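Local atomic coordinates of leucyl-tRNA synthetase (Giardia intestinalis, PDB entry 3PZ6), a protein that probably attaches leucine to tRNA(Leu) at the expense of ATP, this chain being its CP1 editing domain, the part that deals with mischarged tRNA. Residues E173-D178 / G182-V187; R241-S246 / A255-I260. The protein carries 2 engineered substitutions. One frame throughout, in Å; residues are numbered along the deposited sequence.

Overall arrangement
Both contacts lie in the CP1 editing domain, here a single chain without the rest of the synthetase. They follow one another along the chain: both segments of contact 1 precede those of contact 2. Contact 1 joins the loop after strand 167-171 to strand 183-186, an antiparallel partner of strand 97-100 in the large mixed sheet. Its centre is about 9 Å from the centre of the chain. Contact 2 pairs helix 238-245 with helix 254-271, farther out, at about 23 Å. The two centres are about 20 Å apart, and the nearest atoms about 9 Å, without touching. Helix 192-202 follows contact 1 in sequence and packs against contact 2, so it links the sheet to the helical part.

Contact 1. Residues E173-D178 / G182-V187; sequences ETIKMD and GIVTSV
Ile175 reaches over the backbone of Gly182 with both its methyl groups, CG2 and CD1. Its CG2 lies 3.4 Å from Gly182 O, and its CD1 lies 3.5 Å from that same Gly182 O. The carbonyl oxygen is therefore touched by both branches of one side chain. CG1 is anti to the carbonyl carbon of Ile175 (chi1 -78°), and the extended chi2 then carries CD1 on toward strand 183-186. These are van der Waals contacts. The polar need of Gly182 O is met by a hydrogen bond with Tyr106 OH, from strand 105-110.

The apolar contact between side chains is looser. Ile175 CD1 meets Val184 CG2 at 4.2 Å, and the two side chains lie alongside each other, pointing opposite ways.

This is a loop returning on the strand that follows it. Residues 173-178 come after strand 167-171 and have no regular structure of their own. Strand 183-186 then enters the mixed sheet of the CP1 editing domain beside strand 97-100, where Val184 makes backbone hydrogen bonds with Trp99 and the side chains of both Val184 and Ile175 touch Trp99. No hydrogen bond joins the loop segment to the strand segment.

The remaining contact is sulfur against backbone. Met177 SD stands 4.1 Å from Gly182 CA. The bend at chi2 (-71°) brings the sulfur back toward the glycine. Of all CA pairs across the contact, Met177 CA and Gly182 CA are nearest, at 4.8 Å. Gly182 has a positive phi of 82°.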
loop_
_atom_site.group_PDB
_atom_site.type_symbol
_atom_site.label_atom_id
_atom_site.label_comp_id
_atom_site.label_asym_id
_atom_site.label_seq_id
_atom_site.Cartn_x
_atom_site.Cartn_y
_atom_site.Cartn_z
ATOM N N GLU A 173 5.975 7.529 10.367
ATOM C CA GLU A 173 5.677 8.239 11.613
ATOM C C GLU A 173 4.877 9.532 11.451
ATOM O O GLU A 173 4.377 10.078 12.438
ATOM C CB GLU A 173 6.970 8.537 12.376
ATOM C CG GLU A 173 7.650 7.303 12.927
ATOM C CD GLU A 173 9.065 7.578 13.417
ATOM O OE1 GLU A 173 9.502 6.888 14.369
ATOM O OE2 GLU A 173 9.744 8.475 12.856
ATOM N N THR A 174 4.751 10.006 10.213
ATOM C CA THR A 174 4.087 11.279 9.931
ATOM C C THR A 174 2.663 11.128 9.383
ATOM O O THR A 174 2.042 12.116 8.989
ATOM C CB THR A 174 4.919 12.143 8.951
ATOM O OG1 THR A 174 5.014 11.479 7.684
ATOM C CG2 THR A 174 6.321 12.398 9.501
ATOM N N ILE A 175 2.149 9.899 9.351
ATOM C CA ILE A 175 0.781 9.658 8.895
ATOM C C ILE A 175 -0.234 10.356 9.805
ATOM O O ILE A 175 -0.108 10.314 11.034
ATOM C CB ILE A 175 0.466 8.151 8.789
ATOM C CG1 ILE A 175 1.090 7.582 7.511
ATOM C CG2 ILE A 175 -1.049 7.903 8.817
ATOM C CD1 ILE A 175 0.917 6.090 7.325
ATOM N N LYS A 176 -1.222 11.003 9.187
ATOM C CA LYS A 176 -2.303 11.665 9.917
ATOM C C LYS A 176 -3.594 10.863 9.828
ATOM O O LYS A 176 -4.165 10.707 8.750
ATOM C CB LYS A 176 -2.526 13.093 9.398
ATOM C CG LYS A 176 -1.295 13.995 9.449
ATOM C CD LYS A 176 -0.774 14.182 10.870
ATOM C CE LYS A 176 0.496 15.037 10.895
ATOM N NZ LYS A 176 1.083 15.108 12.277
ATOM N N MET A 177 -4.052 10.365 10.972
ATOM C CA MET A 177 -5.268 9.550 11.049
ATOM C C MET A 177 -6.547 10.358 10.779
ATOM O O MET A 177 -7.657 9.816 10.818
ATOM C CB MET A 177 -5.359 8.867 12.421
ATOM C CG MET A 177 -4.177 7.957 12.763
ATOM S SD MET A 177 -4.103 6.430 11.804
ATOM C CE MET A 177 -5.567 5.588 12.409
ATOM N N ASP A 178 -6.381 11.653 10.516
ATOM C CA ASP A 178 -7.494 12.544 10.200
ATOM C C ASP A 178 -7.584 12.850 8.697
ATOM O O ASP A 178 -8.494 13.554 8.251
ATOM C CB ASP A 178 -7.391 13.836 11.019
ATOM C CG ASP A 178 -5.999 14.450 10.974
ATOM O OD1 ASP A 178 -5.087 13.927 11.662
ATOM O OD2 ASP A 178 -5.813 15.459 10.258
ATOM N N GLY A 182 -5.478 6.496 6.794
ATOM C CA GLY A 182 -4.391 6.205 7.723
ATOM C C GLY A 182 -3.403 5.196 7.163
ATOM O O GLY A 182 -2.378 4.909 7.785
ATOM N N ILE A 183 -3.723 4.654 5.989
ATOM C CA ILE A 183 -2.825 3.786 5.235
ATOM C C ILE A 183 -2.498 4.470 3.912
ATOM O O ILE A 183 -3.386 4.964 3.226
ATOM C CB ILE A 183 -3.436 2.399 4.980
ATOM C CG1 ILE A 183 -3.930 1.789 6.296
ATOM C CG2 ILE A 183 -2.415 1.467 4.303
ATOM C CD1 ILE A 183 -5.003 0.740 6.129
ATOM N N VAL A 184 -1.211 4.517 3.573
ATOM C CA VAL A 184 -0.746 5.213 2.378
ATOM C C VAL A 184 0.032 4.239 1.486
ATOM O O VAL A 184 0.687 3.317 1.985
ATOM C CB VAL A 184 0.125 6.442 2.754
ATOM C CG1 VAL A 184 0.540 7.210 1.526
ATOM C CG2 VAL A 184 -0.633 7.375 3.685
ATOM N N THR A 185 -0.062 4.428 0.172
ATOM C CA THR A 185 0.708 3.633 -0.778
ATOM C C THR A 185 2.141 4.130 -0.784
ATOM O O THR A 185 2.418 5.250 -0.337
ATOM C CB THR A 185 0.152 3.744 -2.213
ATOM O OG1 THR A 185 0.288 5.093 -2.681
ATOM C CG2 THR A 185 -1.308 3.330 -2.265
ATOM N N SER A 186 3.057 3.296 -1.274
ATOM C CA SER A 186 4.445 3.702 -1.398
ATOM C C SER A 186 4.973 3.452 -2.791
ATOM O O SER A 186 5.064 2.304 -3.229
ATOM C CB SER A 186 5.330 3.011 -0.366
ATOM O OG SER A 186 6.678 3.459 -0.475
ATOM N N VAL A 187 5.315 4.542 -3.480
ATOM C CA VAL A 187 5.884 4.480 -4.817
ATOM C C VAL A 187 7.160 5.332 -4.848
ATOM O O VAL A 187 7.139 6.471 -5.303
ATOM C CB VAL A 187 4.862 4.948 -5.881
ATOM C CG1 VAL A 187 5.389 4.689 -7.295
ATOM C CG2 VAL A 187 3.525 4.251 -5.680
#

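Contact 2. Residues R241-S246 / A255-I260; sequences RLCEES and AKLTQI
A helical hairpin in the CP1 editing domain brings helix 238-245 against the start of helix 254-271. The segments run roughly antiparallel, at 149°, with axes 10.5 Å apart at closest approach. Ile260 contributes the most buried surface to the contact. Its CG1 is anti to the backbone N (chi1 167°), which directs CD1 at the other helix. There the methyl meets two neighbouring residues. Ile260 CD1 is 3.5 Å from Leu242 CB and 3.4 Å from Cys243 SG. Leu242 CD1 also lies alongside Ile260 CG1, at 3.7 Å. A looser contact, 4.4 Å, joins Cys243 SG to Leu257 CD1 one turn back. No hydrogen bond joins the two segments. At the end of helix 238-245, Ser246 OG folds back and donates a hydrogen bond to Leu242 O, 3.1 Å from OG to O, the donor lying 20° off the carbonyl plane. Helix 192-202 packs against the pair: Cys243 and Ile260 both touch Pro192, and Leu257 touches Asp193. Tyr195 of that helix touches Cys243 and hydrogen-bonds to Glu244, tying helix 238-245 to helix 192-202.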
loop_
_atom_site.group_PDB
_atom_site.type_symbol
_atom_site.label_atom_id
_atom_site.label_comp_id
_atom_site.label_asym_id
_atom_site.label_seq_id
_atom_site.Cartn_x
_atom_site.Cartn_y
_atom_site.Cartn_z
ATOM N N ARG A 241 16.401 10.120 -8.673
ATOM C CA ARG A 241 17.408 10.977 -9.331
ATOM C C ARG A 241 17.507 12.380 -8.731
ATOM O O ARG A 241 18.600 12.863 -8.442
ATOM C CB ARG A 241 17.145 11.100 -10.836
ATOM C CG ARG A 241 17.452 9.857 -11.646
ATOM C CD ARG A 241 17.066 10.074 -13.100
ATOM N NE ARG A 241 16.953 8.819 -13.839
ATOM C CZ ARG A 241 17.944 8.252 -14.517
ATOM N NH1 ARG A 241 19.139 8.825 -14.559
ATOM N NH2 ARG A 241 17.738 7.109 -15.155
ATOM N N LEU A 242 16.364 13.037 -8.558
ATOM C CA LEU A 242 16.353 14.366 -7.964
ATOM C C LEU A 242 16.762 14.329 -6.498
ATOM O O LEU A 242 17.514 15.182 -6.052
ATOM C CB LEU A 242 14.992 15.044 -8.144
ATOM C CG LEU A 242 14.535 15.384 -9.570
ATOM C CD1 LEU A 242 13.308 16.270 -9.523
ATOM C CD2 LEU A 242 15.632 16.049 -10.405
ATOM N N CYS A 243 16.290 13.329 -5.759
ATOM C CA CYS A 243 16.672 13.175 -4.358
ATOM C C CYS A 243 18.164 12.915 -4.172
ATOM O O CYS A 243 18.762 13.436 -3.233
ATOM C CB CYS A 243 15.865 12.067 -3.679
ATOM S SG CYS A 243 14.204 12.551 -3.169
ATOM N N GLU A 244 18.756 12.123 -5.064
ATOM C CA GLU A 244 20.164 11.735 -4.934
ATOM C C GLU A 244 21.133 12.791 -5.470
ATOM O O GLU A 244 22.248 12.932 -4.955
ATOM C CB GLU A 244 20.438 10.366 -5.582
ATOM C CG GLU A 244 19.795 9.160 -4.868
ATOM C CD GLU A 244 20.277 8.956 -3.428
ATOM O OE1 GLU A 244 21.412 9.364 -3.094
ATOM O OE2 GLU A 244 19.514 8.377 -2.623
ATOM N N GLU A 245 20.704 13.528 -6.493
ATOM C CA GLU A 245 21.511 14.606 -7.067
ATOM C C GLU A 245 21.416 15.903 -6.260
ATOM O O GLU A 245 22.222 16.808 -6.453
ATOM C CB GLU A 245 21.140 14.849 -8.535
ATOM N N SER A 246 20.430 15.992 -5.370
ATOM C CA SER A 246 20.336 17.108 -4.429
ATOM C C SER A 246 20.868 16.701 -3.058
ATOM O O SER A 246 20.841 17.492 -2.116
ATOM C CB SER A 246 18.894 17.599 -4.299
ATOM O OG SER A 246 18.411 18.104 -5.530
ATOM N N ALA A 255 12.177 21.310 2.821
ATOM C CA ALA A 255 12.010 22.350 1.802
ATOM C C ALA A 255 12.426 21.847 0.426
ATOM O O ALA A 255 11.810 22.191 -0.588
ATOM C CB ALA A 255 12.798 23.595 2.170
ATOM N N LYS A 256 13.482 21.036 0.402
ATOM C CA LYS A 256 13.938 20.400 -0.826
ATOM C C LYS A 256 12.951 19.318 -1.259
ATOM O O LYS A 256 12.703 19.154 -2.450
ATOM C CB LYS A 256 15.333 19.826 -0.645
ATOM N N LEU A 257 12.378 18.606 -0.286
ATOM C CA LEU A 257 11.358 17.580 -0.551
ATOM C C LEU A 257 10.074 18.130 -1.165
ATOM O O LEU A 257 9.504 17.508 -2.056
ATOM C CB LEU A 257 11.038 16.764 0.712
ATOM C CG LEU A 257 11.572 15.326 0.840
ATOM C CD1 LEU A 257 12.912 15.104 0.144
ATOM C CD2 LEU A 257 11.642 14.885 2.303
ATOM N N THR A 258 9.618 19.285 -0.690
ATOM C CA THR A 258 8.422 19.915 -1.247
ATOM C C THR A 258 8.696 20.379 -2.672
ATOM O O THR A 258 7.822 20.317 -3.536
ATOM C CB THR A 258 7.922 21.105 -0.393
ATOM O OG1 THR A 258 9.038 21.898 0.032
ATOM C CG2 THR A 258 7.164 20.612 0.833
ATOM N N GLN A 259 9.927 20.817 -2.905
ATOM C CA GLN A 259 10.361 21.292 -4.212
ATOM C C GLN A 259 10.391 20.158 -5.246
ATOM O O GLN A 259 9.847 20.299 -6.338
ATOM C CB GLN A 259 11.725 21.973 -4.085
ATOM C CG GLN A 259 12.193 22.740 -5.313
ATOM C CD GLN A 259 13.533 23.442 -5.088
ATOM O OE1 GLN A 259 14.499 23.207 -5.817
ATOM N NE2 GLN A 259 13.596 24.299 -4.065
ATOM N N ILE A 260 11.015 19.034 -4.898
ATOM C CA ILE A 260 11.054 17.880 -5.799
ATOM C C ILE A 260 9.676 17.224 -5.997
ATOM O O ILE A 260 9.369 16.746 -7.090
ATOM C CB ILE A 260 12.129 16.836 -5.397
ATOM C CG1 ILE A 260 11.913 15.529 -6.161
ATOM C CG2 ILE A 260 12.109 16.573 -3.912
ATOM C CD1 ILE A 260 12.634 14.350 -5.595
#